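Local structure of glucose-6-phosphate 1-dehydrogenase (Kluyveromyces lactis, 7E6I) at residues 340-345 with 464-469; 287-292 with 458-463; 215-220 with 333-338; 235-240 with 312-317. The protein catalyses the first step of the oxidative pentose phosphate pathway, oxidising D-glucose 6-phosphate to 6-phospho-D-glucono-1,5-lactone with reduction of NADP(+) to NADPH. All coordinates share one frame; numbering follows the deposited sequence.

Interaction 1 (340-345 with 464-469); sequences ALNEGK and GCRSPD
Chi1 of 68° in Asn342, which tucks CG back over its own main chain, and a bend at chi2 (117°) in Arg466, which swings CD toward the amide, bring these two side chains together. ND2 of Asn342 lies over one face of the guanidinium, near its rim, 3.7 Å from NE of Arg466. The two flat planes are 37° apart, so this is not a parallel stack. The other end of the amide, OD1, accepts a hydrogen bond from Lys220 NZ, which probably holds the amide in this rotation. The backbones are tied by one hydrogen bond, Gly464 N to Ala340 O at 2.8 Å. It is nearly straight at hydrogen, but the donor sits above the carbonyl plane. A CA-H...O contact, Gly464 CA to Leu341 O at 3.6 Å, adds to it. Leu341 presents CD2 to Pro468 CD, 4.3 Å away. Glu343 forms a salt bridge with Lys220, and its OE2 is 5.1 Å from NE of Arg466, so a mild attraction is likely. The contact joins the loop between strands 333-338 and 345-352 to the loop before helix 471-476. Lys345 and Arg466 are consistent with the second NADP(+) site, as in relatives.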
# COMPACT_ATOMS: atom_id res chain seq x y z
N ALA A 340 -2.83 -8.03 -16.53
CA ALA A 340 -2.74 -8.82 -17.77
C ALA A 340 -1.85 -8.14 -18.81
O ALA A 340 -2.15 -8.12 -20.00
CB ALA A 340 -4.13 -9.11 -18.35
N LEU A 341 -0.76 -7.56 -18.34
CA LEU A 341 0.27 -7.02 -19.21
C LEU A 341 1.42 -8.03 -19.29
O LEU A 341 1.28 -9.19 -18.86
CB LEU A 341 0.71 -5.65 -18.69
CG LEU A 341 -0.41 -4.63 -18.49
CD1 LEU A 341 0.04 -3.45 -17.62
CD2 LEU A 341 -0.95 -4.13 -19.83
N ASN A 342 2.58 -7.59 -19.78
CA ASN A 342 3.71 -8.45 -20.09
C ASN A 342 4.64 -8.72 -18.91
O ASN A 342 5.58 -9.52 -19.06
CB ASN A 342 4.54 -7.82 -21.20
CG ASN A 342 5.23 -6.55 -20.73
OD1 ASN A 342 4.58 -5.60 -20.31
ND2 ASN A 342 6.55 -6.54 -20.78
N GLU A 343 4.46 -8.07 -17.76
CA GLU A 343 5.40 -8.27 -16.66
C GLU A 343 4.78 -7.74 -15.38
O GLU A 343 3.80 -7.00 -15.40
CB GLU A 343 6.74 -7.55 -16.92
CG GLU A 343 6.55 -6.07 -17.15
CD GLU A 343 7.84 -5.32 -17.38
OE1 GLU A 343 8.89 -5.75 -16.85
OE2 GLU A 343 7.80 -4.29 -18.09
N GLY A 344 5.39 -8.12 -14.25
CA GLY A 344 5.02 -7.59 -12.96
C GLY A 344 6.07 -6.61 -12.48
O GLY A 344 7.27 -6.92 -12.47
N LYS A 345 5.62 -5.43 -12.08
CA LYS A 345 6.51 -4.31 -11.82
C LYS A 345 5.76 -3.18 -11.13
O LYS A 345 4.66 -2.81 -11.55
CB LYS A 345 7.07 -3.80 -13.15
CG LYS A 345 8.37 -3.14 -13.12
CD LYS A 345 8.84 -2.95 -14.56
CE LYS A 345 8.15 -1.81 -15.28
NZ LYS A 345 9.08 -1.13 -16.23
N GLY A 464 -1.29 -9.83 -22.08
CA GLY A 464 0.13 -10.05 -22.13
C GLY A 464 0.91 -9.00 -22.88
O GLY A 464 2.15 -9.07 -22.90
N CYS A 465 0.24 -8.02 -23.47
CA CYS A 465 0.90 -6.99 -24.26
C CYS A 465 1.61 -5.96 -23.37
O CYS A 465 1.36 -5.84 -22.16
CB CYS A 465 -0.09 -6.30 -25.19
SG CYS A 465 -0.89 -4.85 -24.49
N ARG A 466 2.52 -5.21 -23.99
CA ARG A 466 3.33 -4.25 -23.25
C ARG A 466 2.48 -3.12 -22.71
O ARG A 466 2.57 -2.76 -21.54
CB ARG A 466 4.44 -3.70 -24.15
CG ARG A 466 5.75 -3.41 -23.44
CD ARG A 466 6.86 -4.29 -24.00
NE ARG A 466 8.08 -4.24 -23.18
CZ ARG A 466 9.16 -4.98 -23.42
NH1 ARG A 466 9.17 -5.83 -24.45
NH2 ARG A 466 10.23 -4.87 -22.63
N SER A 467 1.60 -2.58 -23.56
CA SER A 467 0.83 -1.38 -23.27
C SER A 467 -0.34 -1.32 -24.21
O SER A 467 -0.18 -1.60 -25.41
CB SER A 467 1.69 -0.12 -23.45
OG SER A 467 2.53 -0.25 -24.59
N PRO A 468 -1.51 -0.95 -23.75
CA PRO A 468 -2.63 -0.69 -24.66
C PRO A 468 -2.27 0.35 -25.72
O PRO A 468 -1.32 1.12 -25.53
CB PRO A 468 -3.74 -0.17 -23.74
CG PRO A 468 -3.34 -0.59 -22.37
CD PRO A 468 -1.85 -0.74 -22.33
N ASP A 469 -3.00 0.36 -26.83
CA ASP A 469 -2.77 1.38 -27.85
C ASP A 469 -3.00 2.76 -27.26
O ASP A 469 -3.92 2.97 -26.47
CB ASP A 469 -3.71 1.17 -29.06
CG ASP A 469 -3.41 -0.13 -29.82
OD1 ASP A 469 -4.24 -0.52 -30.68
OD2 ASP A 469 -2.35 -0.75 -29.56

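Interaction 2 (287-292 with 458-463); sequences IGQYGR and PKIYPY
A parallel strand pair forms one edge of the mixed sheet of the C-terminal domain: strand 285-291 is its inner member and strand 459-462 the outermost. The short segments are splayed by 41°. The ladder alternates between the strands, with Gln289 N giving to Lys459 O at 2.8 Å and Tyr461 N to Gln289 O at 3.0 Å. Tyr463 N to Gly291 O continues it past the end of the edge strand. On the face carrying Tyr290 and Tyr461, the ring of Tyr461 receives Tyr290 CA over its centre, a CH-pi contact of 3.8 Å to the centroid. The edge of Tyr463 is directed toward the face of Tyr290, in an offset edge-to-face pair with centroids 5.3 Å apart and planes at 88°. At the start of the segments, Ile287 CG2 packs on Pro458 CB at 3.7 Å. Gln289 CB also lies against the Pro458 ring. The three tyrosine hydroxyls all bond away from this pair: Tyr290 with Thr225, Tyr461 with Lys339 and Thr315, Tyr463 with Glu226. Each ring is thus gripped at its polar tip, while the ring carbons supply part of the apolar contact, together with Ile287 and Pro458.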
# COMPACT_ATOMS: atom_id res chain seq x y z
N ILE A 287 -7.99 4.36 -20.98
CA ILE A 287 -8.77 3.35 -20.28
C ILE A 287 -8.84 2.10 -21.15
O ILE A 287 -9.08 2.19 -22.35
CB ILE A 287 -10.16 3.93 -19.94
CG1 ILE A 287 -10.33 4.02 -18.43
CG2 ILE A 287 -11.31 3.31 -20.67
CD1 ILE A 287 -9.34 4.98 -17.87
N GLY A 288 -8.56 0.95 -20.55
CA GLY A 288 -8.43 -0.28 -21.32
C GLY A 288 -8.97 -1.48 -20.56
O GLY A 288 -9.04 -1.48 -19.33
N GLN A 289 -9.39 -2.49 -21.32
CA GLN A 289 -9.90 -3.76 -20.81
C GLN A 289 -9.21 -4.88 -21.58
O GLN A 289 -9.02 -4.77 -22.79
CB GLN A 289 -11.44 -3.87 -20.96
CG GLN A 289 -12.06 -5.11 -20.33
CD GLN A 289 -13.54 -5.26 -20.67
OE1 GLN A 289 -13.91 -5.99 -21.60
NE2 GLN A 289 -14.39 -4.57 -19.91
N TYR A 290 -8.80 -5.94 -20.90
CA TYR A 290 -7.94 -6.90 -21.58
C TYR A 290 -8.76 -7.91 -22.37
O TYR A 290 -9.75 -8.47 -21.87
CB TYR A 290 -6.97 -7.59 -20.61
CG TYR A 290 -7.50 -8.60 -19.63
CD1 TYR A 290 -7.61 -9.96 -19.96
CD2 TYR A 290 -7.81 -8.22 -18.32
CE1 TYR A 290 -8.06 -10.89 -19.03
CE2 TYR A 290 -8.26 -9.15 -17.38
CZ TYR A 290 -8.39 -10.48 -17.74
OH TYR A 290 -8.83 -11.37 -16.79
N GLY A 291 -8.37 -8.09 -23.63
CA GLY A 291 -8.94 -9.11 -24.49
C GLY A 291 -8.04 -10.32 -24.59
O GLY A 291 -7.03 -10.44 -23.89
N ARG A 292 -8.42 -11.23 -25.48
CA ARG A 292 -7.66 -12.46 -25.64
C ARG A 292 -6.24 -12.16 -26.12
O ARG A 292 -5.99 -11.20 -26.85
CB ARG A 292 -8.36 -13.38 -26.63
CG ARG A 292 -9.40 -14.28 -26.00
CD ARG A 292 -10.19 -15.05 -27.05
NE ARG A 292 -11.58 -15.23 -26.67
CZ ARG A 292 -12.57 -15.42 -27.53
NH1 ARG A 292 -12.31 -15.46 -28.83
NH2 ARG A 292 -13.81 -15.58 -27.10
N PRO A 458 -14.00 0.97 -22.46
CA PRO A 458 -12.55 0.74 -22.48
C PRO A 458 -12.12 0.15 -23.81
O PRO A 458 -12.78 -0.71 -24.38
CB PRO A 458 -12.31 -0.24 -21.32
CG PRO A 458 -13.66 -0.77 -20.97
CD PRO A 458 -14.63 0.33 -21.30
N LYS A 459 -11.00 0.65 -24.32
CA LYS A 459 -10.38 0.03 -25.47
C LYS A 459 -9.83 -1.34 -25.07
O LYS A 459 -9.38 -1.54 -23.95
CB LYS A 459 -9.30 0.94 -26.03
CG LYS A 459 -7.90 0.39 -25.92
CD LYS A 459 -6.86 1.37 -26.50
CE LYS A 459 -7.20 2.84 -26.21
NZ LYS A 459 -6.09 3.73 -26.66
N ILE A 460 -9.91 -2.30 -25.99
CA ILE A 460 -9.49 -3.67 -25.72
C ILE A 460 -8.00 -3.81 -26.00
O ILE A 460 -7.48 -3.20 -26.94
CB ILE A 460 -10.32 -4.67 -26.56
CG1 ILE A 460 -11.81 -4.47 -26.28
CG2 ILE A 460 -9.94 -6.10 -26.23
CD1 ILE A 460 -12.20 -4.93 -24.88
N TYR A 461 -7.30 -4.59 -25.18
CA TYR A 461 -5.88 -4.83 -25.41
C TYR A 461 -5.61 -6.30 -25.14
O TYR A 461 -6.23 -6.88 -24.24
CB TYR A 461 -4.96 -3.94 -24.53
CG TYR A 461 -5.05 -4.17 -23.03
CD1 TYR A 461 -6.00 -3.51 -22.27
CD2 TYR A 461 -4.18 -5.03 -22.38
CE1 TYR A 461 -6.10 -3.70 -20.91
CE2 TYR A 461 -4.27 -5.23 -21.02
CZ TYR A 461 -5.24 -4.56 -20.29
OH TYR A 461 -5.34 -4.74 -18.92
N PRO A 462 -4.73 -6.93 -25.90
CA PRO A 462 -4.53 -8.37 -25.74
C PRO A 462 -3.82 -8.69 -24.44
O PRO A 462 -2.86 -8.01 -24.06
CB PRO A 462 -3.69 -8.76 -26.96
CG PRO A 462 -3.00 -7.49 -27.35
CD PRO A 462 -3.93 -6.36 -27.00
N TYR A 463 -4.30 -9.73 -23.77
CA TYR A 463 -3.62 -10.26 -22.60
C TYR A 463 -2.14 -10.44 -22.91
O TYR A 463 -1.78 -11.06 -23.91
CB TYR A 463 -4.27 -11.59 -22.22
CG TYR A 463 -4.00 -12.18 -20.84
CD1 TYR A 463 -2.71 -12.48 -20.41
CD2 TYR A 463 -5.07 -12.52 -20.01
CE1 TYR A 463 -2.50 -13.06 -19.15
CE2 TYR A 463 -4.86 -13.10 -18.76
CZ TYR A 463 -3.58 -13.37 -18.34
OH TYR A 463 -3.40 -13.95 -17.09

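Interaction 3 (215-220 with 333-338); sequences VQVVFK and IVMRAG
Phe219 and Ala337 begin the apolar face of this parallel strand pair, with CD1 of the ring 3.8 Å from the alanine CB. The same face continues with Val217 CB against Met335 CG and Val215 CB against Ile333 CG1, each pair 4.1 Å apart. Five backbone hydrogen bonds join the strands, from Val334 N to Val215 O through Gly338 N to Phe219 O. The opposite face is mixed: Gln216, Arg336 and Lys220 bring the polar groups, Val218 and Val334 the apolar ones. Chi1 of 58° holds CG of Arg336 over its own main chain, and the chain then extends to NE. The guanidinium grips Gln216 OE1 side-on with two nitrogens, NE at 2.8 Å and NH2 at 2.9 Å. OE1 lies in the guanidinium plane, although the amide itself is turned 36° from it. Val218 CG2 lies over one face of the guanidinium, 3.5 Å from CZ, offset toward the rim. A water accepts from Lys220 NZ at 3.0 Å and, weakly, from Arg336 NH1. Other partners of Lys220 are on the loop 340-345. By similarity Arg336 belongs to the second NADP(+) site. Helix 236-254 covers the Phe219 and Met335 face through Val241, Met242 and Leu246. Helix 471-476 packs on the Gln216 and Arg336 face. In the sheet, strand 345-352 runs beside 212-220, and strand 316-321 beside 333-338.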
# COMPACT_ATOMS: atom_id res chain seq x y z
N VAL A 215 6.77 13.06 -14.21
CA VAL A 215 6.71 12.12 -13.10
C VAL A 215 5.75 11.01 -13.48
O VAL A 215 4.63 11.28 -13.95
CB VAL A 215 6.24 12.82 -11.82
CG1 VAL A 215 6.10 11.81 -10.69
CG2 VAL A 215 7.19 13.97 -11.49
N GLN A 216 6.16 9.76 -13.25
CA GLN A 216 5.36 8.58 -13.55
C GLN A 216 5.40 7.61 -12.38
O GLN A 216 6.48 7.31 -11.87
CB GLN A 216 5.89 7.85 -14.79
CG GLN A 216 5.55 8.47 -16.13
CD GLN A 216 6.05 7.61 -17.27
OE1 GLN A 216 5.39 6.63 -17.65
NE2 GLN A 216 7.22 7.95 -17.82
N VAL A 217 4.23 7.13 -11.95
CA VAL A 217 4.12 5.98 -11.05
C VAL A 217 3.47 4.85 -11.83
O VAL A 217 2.41 5.03 -12.43
CB VAL A 217 3.29 6.32 -9.79
CG1 VAL A 217 3.30 5.14 -8.85
CG2 VAL A 217 3.84 7.54 -9.10
N VAL A 218 4.11 3.68 -11.85
CA VAL A 218 3.81 2.63 -12.81
C VAL A 218 3.54 1.32 -12.08
O VAL A 218 4.35 0.90 -11.24
CB VAL A 218 4.95 2.45 -13.82
CG1 VAL A 218 4.62 1.30 -14.75
CG2 VAL A 218 5.18 3.75 -14.61
N PHE A 219 2.41 0.68 -12.41
CA PHE A 219 2.01 -0.60 -11.82
C PHE A 219 1.65 -1.54 -12.96
O PHE A 219 0.77 -1.23 -13.77
CB PHE A 219 0.82 -0.41 -10.88
CG PHE A 219 0.19 -1.70 -10.37
CD1 PHE A 219 -0.72 -2.40 -11.13
CD2 PHE A 219 0.47 -2.15 -9.09
CE1 PHE A 219 -1.33 -3.56 -10.64
CE2 PHE A 219 -0.13 -3.30 -8.60
CZ PHE A 219 -1.04 -4.00 -9.37
N LYS A 220 2.34 -2.67 -13.01
CA LYS A 220 2.09 -3.67 -14.04
C LYS A 220 1.96 -5.01 -13.36
O LYS A 220 2.79 -5.36 -12.51
CB LYS A 220 3.22 -3.71 -15.07
CG LYS A 220 3.22 -2.59 -16.08
CD LYS A 220 4.50 -2.64 -16.90
CE LYS A 220 4.22 -2.96 -18.36
NZ LYS A 220 5.47 -2.90 -19.19
N ILE A 333 1.90 14.87 -14.43
CA ILE A 333 2.07 13.65 -13.65
C ILE A 333 1.16 12.57 -14.22
O ILE A 333 -0.01 12.83 -14.51
CB ILE A 333 1.75 13.93 -12.17
CG1 ILE A 333 2.77 14.90 -11.61
CG2 ILE A 333 1.68 12.64 -11.37
CD1 ILE A 333 2.29 15.56 -10.35
N VAL A 334 1.69 11.36 -14.38
CA VAL A 334 0.89 10.24 -14.86
C VAL A 334 0.97 9.10 -13.85
O VAL A 334 2.06 8.72 -13.41
CB VAL A 334 1.33 9.77 -16.25
CG1 VAL A 334 0.57 8.48 -16.64
CG2 VAL A 334 1.08 10.85 -17.29
N MET A 335 -0.19 8.56 -13.49
CA MET A 335 -0.27 7.27 -12.82
C MET A 335 -0.87 6.29 -13.80
O MET A 335 -1.88 6.59 -14.45
CB MET A 335 -1.14 7.36 -11.56
CG MET A 335 -0.41 7.88 -10.33
SD MET A 335 -1.46 7.86 -8.85
CE MET A 335 -2.89 7.00 -9.49
N ARG A 336 -0.26 5.12 -13.93
CA ARG A 336 -0.77 4.13 -14.86
C ARG A 336 -0.65 2.75 -14.25
O ARG A 336 0.40 2.39 -13.70
CB ARG A 336 -0.04 4.21 -16.22
CG ARG A 336 1.48 4.02 -16.21
CD ARG A 336 2.02 4.39 -17.60
NE ARG A 336 3.48 4.57 -17.70
CZ ARG A 336 4.32 3.59 -18.00
NH1 ARG A 336 3.85 2.37 -18.20
NH2 ARG A 336 5.63 3.82 -18.11
N ALA A 337 -1.74 1.99 -14.32
CA ALA A 337 -1.83 0.67 -13.70
C ALA A 337 -2.59 -0.27 -14.63
O ALA A 337 -3.60 0.13 -15.23
CB ALA A 337 -2.55 0.74 -12.35
N GLY A 338 -2.11 -1.51 -14.74
CA GLY A 338 -2.78 -2.50 -15.56
C GLY A 338 -2.56 -3.91 -15.06
O GLY A 338 -1.50 -4.24 -14.50
O HOH W 1 5.53 0.03 -19.91

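Interaction 4 (235-240 with 312-317); sequences IGIIRD and KCVTFA. With BG6 (6-O-phosphono-beta-D-glucopyranose), chain B.
Beside the contact of Ile237 with Val314, two flat groups lie on the helix segment. The Arg239 guanidinium holds Ile235 O at its edge, in its plane, 3.0 Å from NH1, and also pairs with Glu451. The Asp240 carboxylate meets the sugar with both oxygens: O2 of glucose 6-phosphate donates to OD1, and O3 donates to OD2. Both bonds are modelled as very short, so their exact lengths are doubtful. Across the contact itself runs one backbone hydrogen bond, Ile237 N to Val314 O at 3.0 Å. Around it the contact is apolar. Chi1 of -163° sends CG1 of Ile237 anti to the backbone N, and the other branch, CG2, does most of the touching. CG2 meets Val314 CG1 at 3.9 Å and Ala317 CB at 3.8 Å. Ile238 CG1 touches the same methyl, 3.7 Å from Ala317 CB, next to Ile237 CG2. Gly236 CA passes 4.0 Å from Cys313 SG. Thr315 and Phe316 both face Gly288, a classic beta bulge at the start of strand 316-321. One backbone bond and contacts of Ile237 and Ile238 with Val314 and Ala317 thus join the first turn of helix 236-254 to the start of strand 316-321 and the loop before it. Asp240, on the same turn, accepts from two neighbouring sugar hydroxyls, and the packing is consistent with holding this turn beside the pocket.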
# COMPACT_ATOMS: atom_id res chain seq x y z
N ILE A 235 -15.25 -3.11 -8.94
CA ILE A 235 -14.06 -2.48 -8.37
C ILE A 235 -13.36 -1.66 -9.45
O ILE A 235 -13.40 -0.42 -9.42
CB ILE A 235 -13.08 -3.52 -7.80
CG1 ILE A 235 -13.74 -4.42 -6.75
CG2 ILE A 235 -11.89 -2.83 -7.19
CD1 ILE A 235 -14.50 -3.68 -5.71
N GLY A 236 -12.71 -2.34 -10.39
CA GLY A 236 -11.90 -1.71 -11.42
C GLY A 236 -10.50 -1.36 -10.93
O GLY A 236 -10.23 -1.26 -9.74
N ILE A 237 -9.60 -1.15 -11.89
CA ILE A 237 -8.18 -1.03 -11.55
C ILE A 237 -7.93 0.26 -10.79
O ILE A 237 -7.04 0.32 -9.93
CB ILE A 237 -7.30 -1.12 -12.81
CG1 ILE A 237 -5.85 -1.41 -12.43
CG2 ILE A 237 -7.35 0.15 -13.63
CD1 ILE A 237 -5.66 -2.73 -11.77
N ILE A 238 -8.71 1.30 -11.07
CA ILE A 238 -8.49 2.59 -10.45
C ILE A 238 -8.75 2.48 -8.95
O ILE A 238 -7.90 2.86 -8.14
CB ILE A 238 -9.36 3.66 -11.12
CG1 ILE A 238 -8.98 3.75 -12.60
CG2 ILE A 238 -9.15 5.00 -10.44
CD1 ILE A 238 -9.85 4.63 -13.40
N ARG A 239 -9.90 1.94 -8.58
CA ARG A 239 -10.19 1.69 -7.17
C ARG A 239 -9.23 0.68 -6.58
O ARG A 239 -8.91 0.76 -5.39
CB ARG A 239 -11.61 1.17 -6.99
CG ARG A 239 -12.65 2.21 -6.77
CD ARG A 239 -13.89 1.59 -6.17
NE ARG A 239 -15.03 2.47 -6.40
CZ ARG A 239 -15.72 2.49 -7.53
NH1 ARG A 239 -15.38 1.67 -8.52
NH2 ARG A 239 -16.74 3.32 -7.67
N ASP A 240 -8.81 -0.30 -7.37
CA ASP A 240 -8.08 -1.42 -6.79
C ASP A 240 -6.70 -1.00 -6.27
O ASP A 240 -6.30 -1.42 -5.19
CB ASP A 240 -7.94 -2.57 -7.80
CG ASP A 240 -7.52 -3.88 -7.13
OD1 ASP A 240 -7.96 -4.15 -5.98
OD2 ASP A 240 -6.75 -4.65 -7.74
N LYS A 312 -18.15 -2.87 -18.92
CA LYS A 312 -17.22 -1.80 -19.22
C LYS A 312 -16.09 -1.70 -18.19
O LYS A 312 -15.48 -0.63 -18.04
CB LYS A 312 -17.96 -0.46 -19.30
CG LYS A 312 -19.07 -0.41 -20.34
CD LYS A 312 -19.34 1.03 -20.79
CE LYS A 312 -19.85 1.88 -19.62
NZ LYS A 312 -21.21 2.46 -19.86
N CYS A 313 -15.79 -2.79 -17.48
CA CYS A 313 -14.82 -2.72 -16.39
C CYS A 313 -13.42 -2.38 -16.91
O CYS A 313 -12.94 -2.97 -17.89
CB CYS A 313 -14.78 -4.03 -15.62
SG CYS A 313 -13.71 -3.95 -14.17
N VAL A 314 -12.77 -1.43 -16.25
CA VAL A 314 -11.43 -0.99 -16.62
C VAL A 314 -10.40 -1.87 -15.91
O VAL A 314 -10.34 -1.89 -14.68
CB VAL A 314 -11.23 0.49 -16.26
CG1 VAL A 314 -9.84 0.91 -16.59
CG2 VAL A 314 -12.22 1.36 -17.00
N THR A 315 -9.57 -2.58 -16.68
CA THR A 315 -8.46 -3.33 -16.11
C THR A 315 -7.11 -2.67 -16.35
O THR A 315 -6.09 -3.13 -15.82
CB THR A 315 -8.46 -4.78 -16.64
OG1 THR A 315 -8.17 -4.78 -18.05
CG2 THR A 315 -9.82 -5.43 -16.44
N PHE A 316 -7.07 -1.59 -17.15
CA PHE A 316 -5.89 -0.77 -17.32
C PHE A 316 -6.34 0.68 -17.36
O PHE A 316 -7.27 1.00 -18.10
CB PHE A 316 -5.14 -1.09 -18.62
CG PHE A 316 -4.00 -0.13 -18.91
CD1 PHE A 316 -4.24 1.13 -19.42
CD2 PHE A 316 -2.71 -0.50 -18.64
CE1 PHE A 316 -3.22 2.00 -19.64
CE2 PHE A 316 -1.68 0.37 -18.88
CZ PHE A 316 -1.94 1.63 -19.38
N ALA A 317 -5.64 1.55 -16.63
CA ALA A 317 -5.91 2.98 -16.68
C ALA A 317 -4.61 3.77 -16.59
O ALA A 317 -3.74 3.46 -15.78
CB ALA A 317 -6.85 3.42 -15.55
C1 BG6 B . -4.25 -5.27 -3.70
C2 BG6 B . -5.09 -5.34 -4.97
O1 BG6 B . -4.53 -4.19 -2.91
O5 BG6 B . -2.80 -5.17 -4.08
C3 BG6 B . -4.67 -6.46 -5.85
O2 BG6 B . -6.49 -5.47 -4.66
C4 BG6 B . -3.24 -6.33 -6.24
O3 BG6 B . -5.46 -6.46 -7.08
C5 BG6 B . -2.35 -6.25 -4.99
O4 BG6 B . -2.88 -7.46 -7.04
C6 BG6 B . -0.91 -5.94 -5.31
O6 BG6 B . -0.21 -5.87 -4.08
P BG6 B . 1.38 -6.35 -4.07
O1P BG6 B . 1.97 -5.52 -5.19
O2P BG6 B . 1.44 -7.83 -4.34
O3P BG6 B . 2.08 -6.09 -2.74

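Overall arrangement
The four contacts form one continuous region of the C-terminal domain. Interactions 2, 3 and 4 reach the same mixed sheet. Gly288 N to Phe316 O at 2.8 Å links interactions 2 and 4, and Ala337 O to Ala317 N at 2.9 Å links interactions 3 and 4. Interaction 1 lies on the loops beside them. Its Lys345 O is 2.7 Å from Lys220 N of interaction 3, a probable hydrogen bond, and its Ala340 CB packs 3.6 Å from Tyr290 CG of interaction 2. Interaction 4 holds the sugar directly, through Asp240. The Phe219 side chain of interaction 3 is about 4 Å from bound glucose 6-phosphate (nearest atoms), while the Ala340 and Tyr290 side chains are each about 11 Å from it.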